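PDB 6WTE: B12-binding domain-containing protein from Kitasatospora setae, which is a radical S-adenosylmethionine methylase, TsrM, that binds cobalamin and a [4Fe-4S] cluster and works by non-radical catalysis. Local coordinates for residues A[244-257]-A[277-291]. Residues are numbered along the deposited sequence; the frame is centred on the assembly and turned at random.
With EDO (1,2-ethanediol), chain G.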
ATOM      1  N   TYR A 244      -3.919  -2.057  16.627  1.00 12.64           N
ATOM      2  CA  TYR A 244      -4.095  -3.323  15.926  1.00 12.76           C
ATOM      3  C   TYR A 244      -5.524  -3.824  16.082  1.00 13.88           C
ATOM      4  O   TYR A 244      -6.006  -4.028  17.202  1.00 16.47           O
ATOM      5  CB  TYR A 244      -3.079  -4.351  16.423  1.00 12.84           C
ATOM      6  CG  TYR A 244      -1.684  -3.881  16.103  1.00 13.83           C
ATOM      7  CD1 TYR A 244      -1.251  -3.811  14.788  1.00 15.40           C
ATOM      8  CD2 TYR A 244      -0.824  -3.444  17.103  1.00 13.60           C
ATOM      9  CE1 TYR A 244       0.005  -3.346  14.476  1.00 15.30           C
ATOM     10  CE2 TYR A 244       0.445  -2.978  16.801  1.00 16.91           C
ATOM     11  CZ  TYR A 244       0.846  -2.925  15.481  1.00 14.56           C
ATOM     12  OH  TYR A 244       2.100  -2.462  15.152  1.00 14.42           O
ATOM     13  N   GLY A 245      -6.202  -3.995  14.953  1.00 14.19           N
ATOM     14  CA  GLY A 245      -7.440  -4.746  14.903  1.00 11.85           C
ATOM     15  C   GLY A 245      -7.101  -6.152  14.456  1.00 12.28           C
ATOM     16  O   GLY A 245      -6.959  -6.403  13.258  1.00 13.84           O
ATOM     17  N   GLN A 246      -6.922  -7.062  15.413  1.00 12.39           N
ATOM     18  CA  GLN A 246      -6.458  -8.411  15.120  1.00 13.56           C
ATOM     19  C   GLN A 246      -7.623  -9.282  14.676  1.00 14.02           C
ATOM     20  O   GLN A 246      -8.666  -9.317  15.333  1.00 15.26           O
ATOM     21  CB  GLN A 246      -5.800  -9.030  16.354  1.00 13.33           C
ATOM     22  CG  GLN A 246      -4.583  -8.288  16.874  1.00 17.71           C
ATOM     23  CD  GLN A 246      -4.022  -8.915  18.136  1.00 18.74           C
ATOM     24  OE1 GLN A 246      -4.660  -9.766  18.756  1.00 22.90           O
ATOM     25  NE2 GLN A 246      -2.824  -8.496  18.524  1.00 23.16           N
ATOM     26  N   ARG A 247      -7.435 -10.007  13.579  1.00 13.35           N
ATOM     27  CA  ARG A 247      -8.451 -10.952  13.144  1.00 11.27           C
ATOM     28  C   ARG A 247      -8.371 -12.231  13.965  1.00 12.26           C
ATOM     29  O   ARG A 247      -7.301 -12.622  14.449  1.00 11.57           O
ATOM     30  CB  ARG A 247      -8.292 -11.290  11.664  1.00 13.47           C
ATOM     31  CG  ARG A 247      -8.420 -10.118  10.716  1.00 13.71           C
ATOM     32  CD  ARG A 247      -8.282 -10.603   9.285  1.00 10.48           C
ATOM     33  NE  ARG A 247      -9.349 -11.546   8.938  1.00 13.76           N
ATOM     34  CZ  ARG A 247      -9.329 -12.352   7.881  1.00 14.91           C
ATOM     35  NH1 ARG A 247      -8.295 -12.338   7.049  1.00 13.58           N
ATOM     36  NH2 ARG A 247     -10.349 -13.171   7.653  1.00 12.36           N
ATOM     37  N   GLU A 248      -9.520 -12.886  14.111  1.00 12.65           N
ATOM     38  CA  GLU A 248      -9.565 -14.199  14.746  1.00 15.33           C
ATOM     39  C   GLU A 248      -8.615 -15.155  14.041  1.00 12.18           C
ATOM     40  O   GLU A 248      -8.644 -15.286  12.815  1.00 14.14           O
ATOM     41  CB  GLU A 248     -10.992 -14.755  14.704  1.00 13.69           C
ATOM     42  CG  GLU A 248     -12.024 -14.017  15.553  1.00 19.63           C
ATOM     43  CD  GLU A 248     -11.886 -14.269  17.051  1.00 19.92           C
ATOM     44  OE1 GLU A 248     -10.756 -14.261  17.582  1.00 17.58           O
ATOM     45  OE2 GLU A 248     -12.930 -14.480  17.704  1.00 24.00           O
ATOM     46  N   LEU A 249      -7.769 -15.824  14.826  1.00 14.52           N
ATOM     47  CA  LEU A 249      -6.750 -16.692  14.246  1.00 12.39           C
ATOM     48  C   LEU A 249      -7.380 -17.767  13.371  1.00 13.45           C
ATOM     49  O   LEU A 249      -6.913 -18.023  12.256  1.00 13.61           O
ATOM     50  CB  LEU A 249      -5.922 -17.327  15.361  1.00 15.42           C
ATOM     51  CG  LEU A 249      -5.147 -16.340  16.238  1.00 15.97           C
ATOM     52  CD1 LEU A 249      -4.660 -17.039  17.499  1.00 20.09           C
ATOM     53  CD2 LEU A 249      -3.985 -15.743  15.471  1.00 16.15           C
ATOM     54  N   ALA A 250      -8.462 -18.384  13.847  1.00 13.88           N
ATOM     55  CA  ALA A 250      -9.101 -19.442  13.072  1.00 14.89           C
ATOM     56  C   ALA A 250      -9.648 -18.921  11.750  1.00 15.53           C
ATOM     57  O   ALA A 250      -9.622 -19.641  10.745  1.00 15.17           O
ATOM     58  CB  ALA A 250     -10.217 -20.090  13.887  1.00 18.41           C
ATOM     59  N   SER A 251     -10.142 -17.679  11.729  1.00 13.04           N
ATOM     60  CA  SER A 251     -10.680 -17.121  10.491  1.00 13.00           C
ATOM     61  C   SER A 251      -9.573 -16.850   9.481  1.00 13.82           C
ATOM     62  O   SER A 251      -9.738 -17.127   8.286  1.00 12.85           O
ATOM     63  CB  SER A 251     -11.462 -15.837  10.779  1.00 14.77           C
ATOM     64  OG  SER A 251     -12.574 -16.101  11.623  1.00 17.76           O
ATOM     65  N   VAL A 252      -8.444 -16.300   9.939  1.00 12.10           N
ATOM     66  CA  VAL A 252      -7.313 -16.065   9.042  1.00 11.50           C
ATOM     67  C   VAL A 252      -6.854 -17.375   8.411  1.00 11.71           C
ATOM     68  O   VAL A 252      -6.677 -17.468   7.191  1.00 11.61           O
ATOM     69  CB  VAL A 252      -6.155 -15.381   9.791  1.00 11.70           C
ATOM     70  CG1 VAL A 252      -5.018 -15.095   8.837  1.00 11.41           C
ATOM     71  CG2 VAL A 252      -6.625 -14.091  10.437  1.00 11.80           C
ATOM     72  N   VAL A 253      -6.641 -18.406   9.234  1.00 13.28           N
ATOM     73  CA  VAL A 253      -6.120 -19.653   8.686  1.00 12.28           C
ATOM     74  C   VAL A 253      -7.162 -20.336   7.800  1.00 13.40           C
ATOM     75  O   VAL A 253      -6.812 -20.947   6.784  1.00 14.63           O
ATOM     76  CB  VAL A 253      -5.617 -20.581   9.807  1.00 12.86           C
ATOM     77  CG1 VAL A 253      -4.972 -21.816   9.205  1.00 14.20           C
ATOM     78  CG2 VAL A 253      -4.609 -19.840  10.696  1.00 12.40           C
ATOM     79  N   ASP A 254      -8.452 -20.245   8.159  1.00 13.40           N
ATOM     80  CA  ASP A 254      -9.508 -20.737   7.269  1.00 14.32           C
ATOM     81  C   ASP A 254      -9.402 -20.105   5.885  1.00 13.15           C
ATOM     82  O   ASP A 254      -9.531 -20.791   4.860  1.00 14.66           O
ATOM     83  CB  ASP A 254     -10.898 -20.431   7.844  1.00 14.29           C
ATOM     84  CG  ASP A 254     -11.357 -21.432   8.891  1.00 17.29           C
ATOM     85  OD1 ASP A 254     -10.627 -22.400   9.195  1.00 16.73           O
ATOM     86  OD2 ASP A 254     -12.486 -21.246   9.399  1.00 21.25           O
ATOM     87  N   GLU A 255      -9.183 -18.789   5.842  1.00 12.67           N
ATOM     88  CA  GLU A 255      -9.064 -18.085   4.569  1.00 12.92           C
ATOM     89  C   GLU A 255      -7.834 -18.534   3.789  1.00 12.07           C
ATOM     90  O   GLU A 255      -7.910 -18.756   2.574  1.00 12.30           O
ATOM     91  CB  GLU A 255      -9.014 -16.582   4.819  1.00 13.02           C
ATOM     92  CG  GLU A 255      -8.958 -15.741   3.563  1.00 13.58           C
ATOM     93  CD  GLU A 255      -9.124 -14.265   3.873  1.00 15.18           C
ATOM     94  OE1 GLU A 255      -9.638 -13.956   4.967  1.00 12.38           O
ATOM     95  OE2 GLU A 255      -8.743 -13.427   3.034  1.00 12.25           O
ATOM     96  N   MET A 256      -6.687 -18.649   4.469  1.00 11.79           N
ATOM     97  CA  MET A 256      -5.483 -19.146   3.813  1.00 13.90           C
ATOM     98  C   MET A 256      -5.692 -20.554   3.285  1.00 13.36           C
ATOM     99  O   MET A 256      -5.225 -20.890   2.193  1.00 12.72           O
ATOM    100  CB  MET A 256      -4.302 -19.121   4.782  1.00 12.47           C
ATOM    101  CG  MET A 256      -3.967 -17.734   5.276  1.00 11.31           C
ATOM    102  SD  MET A 256      -2.672 -17.750   6.525  1.00 14.26           S
ATOM    103  CE  MET A 256      -1.239 -18.129   5.514  1.00 16.04           C
ATOM    104  N   GLU A 257      -6.393 -21.391   4.054  1.00 12.54           N
ATOM    105  CA  GLU A 257      -6.664 -22.751   3.609  1.00 17.24           C
ATOM    106  C   GLU A 257      -7.548 -22.745   2.371  1.00 15.23           C
ATOM    107  O   GLU A 257      -7.331 -23.530   1.443  1.00 14.15           O
ATOM    108  CB  GLU A 257      -7.315 -23.551   4.741  1.00 15.22           C
ATOM    109  CG  GLU A 257      -7.358 -25.049   4.508  1.00 21.08           C
ATOM    110  CD  GLU A 257      -7.918 -25.798   5.699  1.00 24.88           C
ATOM    111  OE1 GLU A 257      -7.480 -25.527   6.838  1.00 21.39           O
ATOM    112  OE2 GLU A 257      -8.795 -26.662   5.495  1.00 31.79           O
ATOM    113  N   SER A 277       3.026  -6.535  16.667  1.00 13.40           N
ATOM    114  CA  SER A 277       2.035  -7.341  17.377  1.00 13.30           C
ATOM    115  C   SER A 277       2.423  -8.819  17.256  1.00 16.63           C
ATOM    116  O   SER A 277       1.748  -9.633  16.622  1.00 15.84           O
ATOM    117  CB  SER A 277       0.621  -7.074  16.843  1.00 15.86           C
ATOM    118  OG  SER A 277      -0.374  -7.455  17.778  1.00 16.21           O
ATOM    119  N   ILE A 278       3.570  -9.141  17.860  1.00 14.20           N
ATOM    120  CA  ILE A 278       4.269 -10.384  17.546  1.00 13.09           C
ATOM    121  C   ILE A 278       3.540 -11.598  18.103  1.00 15.00           C
ATOM    122  O   ILE A 278       3.605 -12.690  17.516  1.00 14.14           O
ATOM    123  CB  ILE A 278       5.721 -10.310  18.064  1.00 16.26           C
ATOM    124  CG1 ILE A 278       6.493 -11.591  17.715  1.00 16.85           C
ATOM    125  CG2 ILE A 278       5.741 -10.063  19.563  1.00 15.60           C
ATOM    126  CD1 ILE A 278       6.779 -11.769  16.230  1.00 14.18           C
ATOM    127  N   ALA A 279       2.846 -11.453  19.232  1.00 13.29           N
ATOM    128  CA  ALA A 279       2.187 -12.614  19.822  1.00 14.39           C
ATOM    129  C   ALA A 279       1.114 -13.162  18.890  1.00 17.32           C
ATOM    130  O   ALA A 279       0.965 -14.383  18.753  1.00 13.94           O
ATOM    131  CB  ALA A 279       1.594 -12.250  21.185  1.00 16.59           C
ATOM    132  N   HIS A 280       0.369 -12.271  18.229  1.00 12.79           N
ATOM    133  CA  HIS A 280      -0.623 -12.696  17.247  1.00 14.70           C
ATOM    134  C   HIS A 280       0.036 -13.398  16.063  1.00 15.85           C
ATOM    135  O   HIS A 280      -0.454 -14.431  15.593  1.00 14.21           O
ATOM    136  CB  HIS A 280      -1.419 -11.478  16.777  1.00 15.48           C
ATOM    137  CG  HIS A 280      -2.563 -11.805  15.868  1.00 13.79           C
ATOM    138  ND1 HIS A 280      -2.457 -11.754  14.495  1.00 14.07           N
ATOM    139  CD2 HIS A 280      -3.848 -12.136  16.136  1.00 15.68           C
ATOM    140  CE1 HIS A 280      -3.622 -12.064  13.955  1.00 13.68           C
ATOM    141  NE2 HIS A 280      -4.485 -12.297  14.929  1.00 14.08           N
ATOM    142  N   ALA A 281       1.153 -12.856  15.575  1.00 14.62           N
ATOM    143  CA  ALA A 281       1.844 -13.475  14.450  1.00 14.61           C
ATOM    144  C   ALA A 281       2.317 -14.879  14.804  1.00 12.64           C
ATOM    145  O   ALA A 281       2.138 -15.824  14.025  1.00 13.01           O
ATOM    146  CB  ALA A 281       3.025 -12.606  14.016  1.00 14.06           C
ATOM    147  N   LYS A 282       2.923 -15.034  15.986  1.00 13.30           N
ATOM    148  CA  LYS A 282       3.398 -16.350  16.400  1.00 11.95           C
ATOM    149  C   LYS A 282       2.240 -17.319  16.620  1.00 14.33           C
ATOM    150  O   LYS A 282       2.335 -18.494  16.255  1.00 13.09           O
ATOM    151  CB  LYS A 282       4.253 -16.237  17.659  1.00 14.06           C
ATOM    152  CG  LYS A 282       5.630 -15.667  17.382  1.00 13.47           C
ATOM    153  CD  LYS A 282       6.463 -15.582  18.651  1.00 17.21           C
ATOM    154  CE  LYS A 282       7.908 -15.250  18.329  1.00 19.65           C
ATOM    155  NZ  LYS A 282       8.750 -15.213  19.567  1.00 18.85           N
ATOM    156  N   ASN A 283       1.135 -16.849  17.206  1.00 15.41           N
ATOM    157  CA  ASN A 283      -0.029 -17.718  17.360  1.00 16.11           C
ATOM    158  C   ASN A 283      -0.588 -18.141  16.007  1.00 14.98           C
ATOM    159  O   ASN A 283      -1.036 -19.286  15.835  1.00 14.42           O
ATOM    160  CB  ASN A 283      -1.113 -17.009  18.176  1.00 15.84           C
ATOM    161  CG  ASN A 283      -0.811 -16.985  19.657  1.00 17.51           C
ATOM    162  OD1 ASN A 283      -0.061 -17.819  20.163  1.00 22.01           O
ATOM    163  ND2 ASN A 283      -1.402 -16.028  20.367  1.00 20.63           N
ATOM    164  N   LEU A 284      -0.577 -17.230  15.034  1.00 14.06           N
ATOM    165  CA  LEU A 284      -1.039 -17.565  13.692  1.00 11.92           C
ATOM    166  C   LEU A 284      -0.176 -18.658  13.071  1.00 12.05           C
ATOM    167  O   LEU A 284      -0.693 -19.629  12.504  1.00 12.26           O
ATOM    168  CB  LEU A 284      -1.020 -16.320  12.813  1.00 14.70           C
ATOM    169  CG  LEU A 284      -1.615 -16.571  11.428  1.00 16.05           C
ATOM    170  CD1 LEU A 284      -3.119 -16.718  11.555  1.00 17.10           C
ATOM    171  CD2 LEU A 284      -1.252 -15.439  10.484  1.00 16.70           C
ATOM    172  N   LEU A 285       1.151 -18.502  13.149  1.00 12.57           N
ATOM    173  CA  LEU A 285       2.048 -19.497  12.574  1.00 13.51           C
ATOM    174  C   LEU A 285       1.877 -20.846  13.261  1.00 14.94           C
ATOM    175  O   LEU A 285       1.846 -21.890  12.599  1.00 13.38           O
ATOM    176  CB  LEU A 285       3.494 -19.012  12.670  1.00 14.99           C
ATOM    177  CG  LEU A 285       3.763 -17.730  11.873  1.00 15.17           C
ATOM    178  CD1 LEU A 285       5.151 -17.182  12.196  1.00 14.68           C
ATOM    179  CD2 LEU A 285       3.612 -17.977  10.378  1.00 14.22           C
ATOM    180  N   ARG A 286       1.729 -20.836  14.588  1.00 15.29           N
ATOM    181  CA  ARG A 286       1.493 -22.076  15.320  1.00 13.90           C
ATOM    182  C   ARG A 286       0.241 -22.789  14.817  1.00 15.65           C
ATOM    183  O   ARG A 286       0.234 -24.017  14.678  1.00 16.49           O
ATOM    184  CB  ARG A 286       1.379 -21.790  16.818  1.00 14.06           C
ATOM    185  CG  ARG A 286       2.689 -21.368  17.486  1.00 18.21           C
ATOM    186  CD  ARG A 286       2.528 -21.234  18.996  1.00 20.85           C
ATOM    187  NE  ARG A 286       3.745 -20.723  19.622  1.00 27.55           N
ATOM    188  CZ  ARG A 286       3.889 -19.483  20.076  1.00 24.61           C
ATOM    189  NH1 ARG A 286       2.882 -18.618  19.994  1.00 23.84           N
ATOM    190  NH2 ARG A 286       5.038 -19.107  20.622  1.00 32.57           N
ATOM    191  N   GLU A 287      -0.834 -22.040  14.556  1.00 13.34           N
ATOM    192  CA  GLU A 287      -2.051 -22.670  14.051  1.00 15.18           C
ATOM    193  C   GLU A 287      -1.852 -23.221  12.644  1.00 14.24           C
ATOM    194  O   GLU A 287      -2.354 -24.306  12.323  1.00 14.76           O
ATOM    195  CB  GLU A 287      -3.214 -21.676  14.094  1.00 14.51           C
ATOM    196  CG  GLU A 287      -4.510 -22.204  13.493  1.00 15.64           C
ATOM    197  CD  GLU A 287      -5.066 -23.405  14.236  1.00 20.40           C
ATOM    198  OE1 GLU A 287      -4.620 -23.688  15.372  1.00 22.27           O
ATOM    199  OE2 GLU A 287      -5.963 -24.072  13.679  1.00 21.52           O
ATOM    200  N   ILE A 288      -1.115 -22.500  11.795  1.00 13.04           N
ATOM    201  CA  ILE A 288      -0.829 -23.002  10.453  1.00 13.67           C
ATOM    202  C   ILE A 288      -0.064 -24.315  10.537  1.00 13.39           C
ATOM    203  O   ILE A 288      -0.374 -25.291   9.840  1.00 13.67           O
ATOM    204  CB  ILE A 288      -0.045 -21.959   9.639  1.00 12.53           C
ATOM    205  CG1 ILE A 288      -0.895 -20.710   9.386  1.00 12.18           C
ATOM    206  CG2 ILE A 288       0.411 -22.563   8.323  1.00 14.25           C
ATOM    207  CD1 ILE A 288      -0.104 -19.596   8.734  1.00 11.80           C
ATOM    208  N   VAL A 289       0.956 -24.349  11.392  1.00 13.45           N
ATOM    209  CA  VAL A 289       1.760 -25.556  11.559  1.00 14.02           C
ATOM    210  C   VAL A 289       0.907 -26.694  12.094  1.00 17.27           C
ATOM    211  O   VAL A 289       1.023 -27.842  11.645  1.00 16.79           O
ATOM    212  CB  VAL A 289       2.959 -25.265  12.481  1.00 15.62           C
ATOM    213  CG1 VAL A 289       3.664 -26.560  12.868  1.00 15.12           C
ATOM    214  CG2 VAL A 289       3.916 -24.311  11.798  1.00 17.02           C
ATOM    215  N   ARG A 290       0.025 -26.392  13.049  1.00 16.00           N
ATOM    216  CA  ARG A 290      -0.801 -27.436  13.643  1.00 16.92           C
ATOM    217  C   ARG A 290      -1.719 -28.069  12.607  1.00 17.40           C
ATOM    218  O   ARG A 290      -1.866 -29.295  12.571  1.00 18.16           O
ATOM    219  CB  ARG A 290      -1.627 -26.869  14.798  1.00 17.61           C
ATOM    220  CG  ARG A 290      -2.451 -27.921  15.529  1.00 20.17           C
ATOM    221  CD  ARG A 290      -3.571 -27.304  16.359  1.00 24.19           C
ATOM    222  NE  ARG A 290      -4.623 -26.717  15.526  1.00 22.27           N
ATOM    223  CZ  ARG A 290      -5.578 -27.422  14.925  1.00 26.94           C
ATOM    224  NH1 ARG A 290      -5.613 -28.741  15.057  1.00 27.69           N
ATOM    225  NH2 ARG A 290      -6.498 -26.811  14.189  1.00 25.72           N
ATOM    226  N   ARG A 291      -2.323 -27.255  11.736  1.00 16.62           N
ATOM    227  CA  ARG A 291      -3.197 -27.815  10.708  1.00 14.98           C
ATOM    228  C   ARG A 291      -2.408 -28.623   9.690  1.00 18.27           C
ATOM    229  O   ARG A 291      -2.859 -29.689   9.251  1.00 16.55           O
ATOM    230  CB  ARG A 291      -3.970 -26.703  10.007  1.00 16.92           C
ATOM    231  CG  ARG A 291      -4.978 -26.005  10.888  1.00 16.97           C
ATOM    232  CD  ARG A 291      -5.982 -25.270  10.042  1.00 18.18           C
ATOM    233  NE  ARG A 291      -6.766 -24.338  10.837  1.00 16.22           N
ATOM    234  CZ  ARG A 291      -7.779 -23.625  10.361  1.00 16.75           C
ATOM    235  NH1 ARG A 291      -8.135 -23.746   9.087  1.00 15.47           N
ATOM    236  NH2 ARG A 291      -8.429 -22.788  11.157  1.00 15.78           N
TER
HETATM  237  C1  EDO G 805       5.894  -6.244  19.047  1.00 19.48           C
HETATM  238  O1  EDO G 805       4.670  -6.921  19.350  1.00 22.09           O
HETATM  239  C2  EDO G 805       5.620  -4.743  18.986  1.00 22.57           C
HETATM  240  O2  EDO G 805       4.592  -4.480  18.018  1.00 23.16           O
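Two neighbouring helices of the radical SAM core, 249-257 and 278-291, meet through Val253, which sits as a knob among Leu284, Glu287, Ile288 and Arg291. Val253 CG2 touches Leu284 CD1 at 3.6 Å. Its CG1, anti to the backbone N (chi1 -175°), lies over one face of the Arg291 guanidinium. The edge of that group faces acids. Arg291 NH1 and NH2 both donate to Asp254 OD1, NH1 at 2.8 Å, with the carboxylate turned 60° from the guanidinium plane. Arg291 NH1 also donates to Glu257 OE1 at 2.9 Å, and NE makes a nearly straight bond to Glu287 OE2 in its own helix. A leucine in place of Arg291 would probably leave Asp254 and Glu257 without their shared cation and cost Glu287 one of its two arginine partners. The helices cross at -51° and belong to successive beta-alpha-beta crossovers: the first lies between strands 219-221 and 266-269, the second between 266-269 and 304-309. Val252 and Met256 also touch Ile221 of strand 219-221. Nearer the helix starts, the His280 ring is sandwiched. Leu249 CD2 packs on one face and Gln246 CG on the other, while His280 NE2 donates in the ring plane to Arg247 O at 2.9 Å. Gln246 NE2 reaches Ser277 OG at 2.8 Å. Ser277 CB sits over the centre of the Tyr244 ring; the Tyr244 side chain is about 6 Å from the bound [4Fe-4S] cluster.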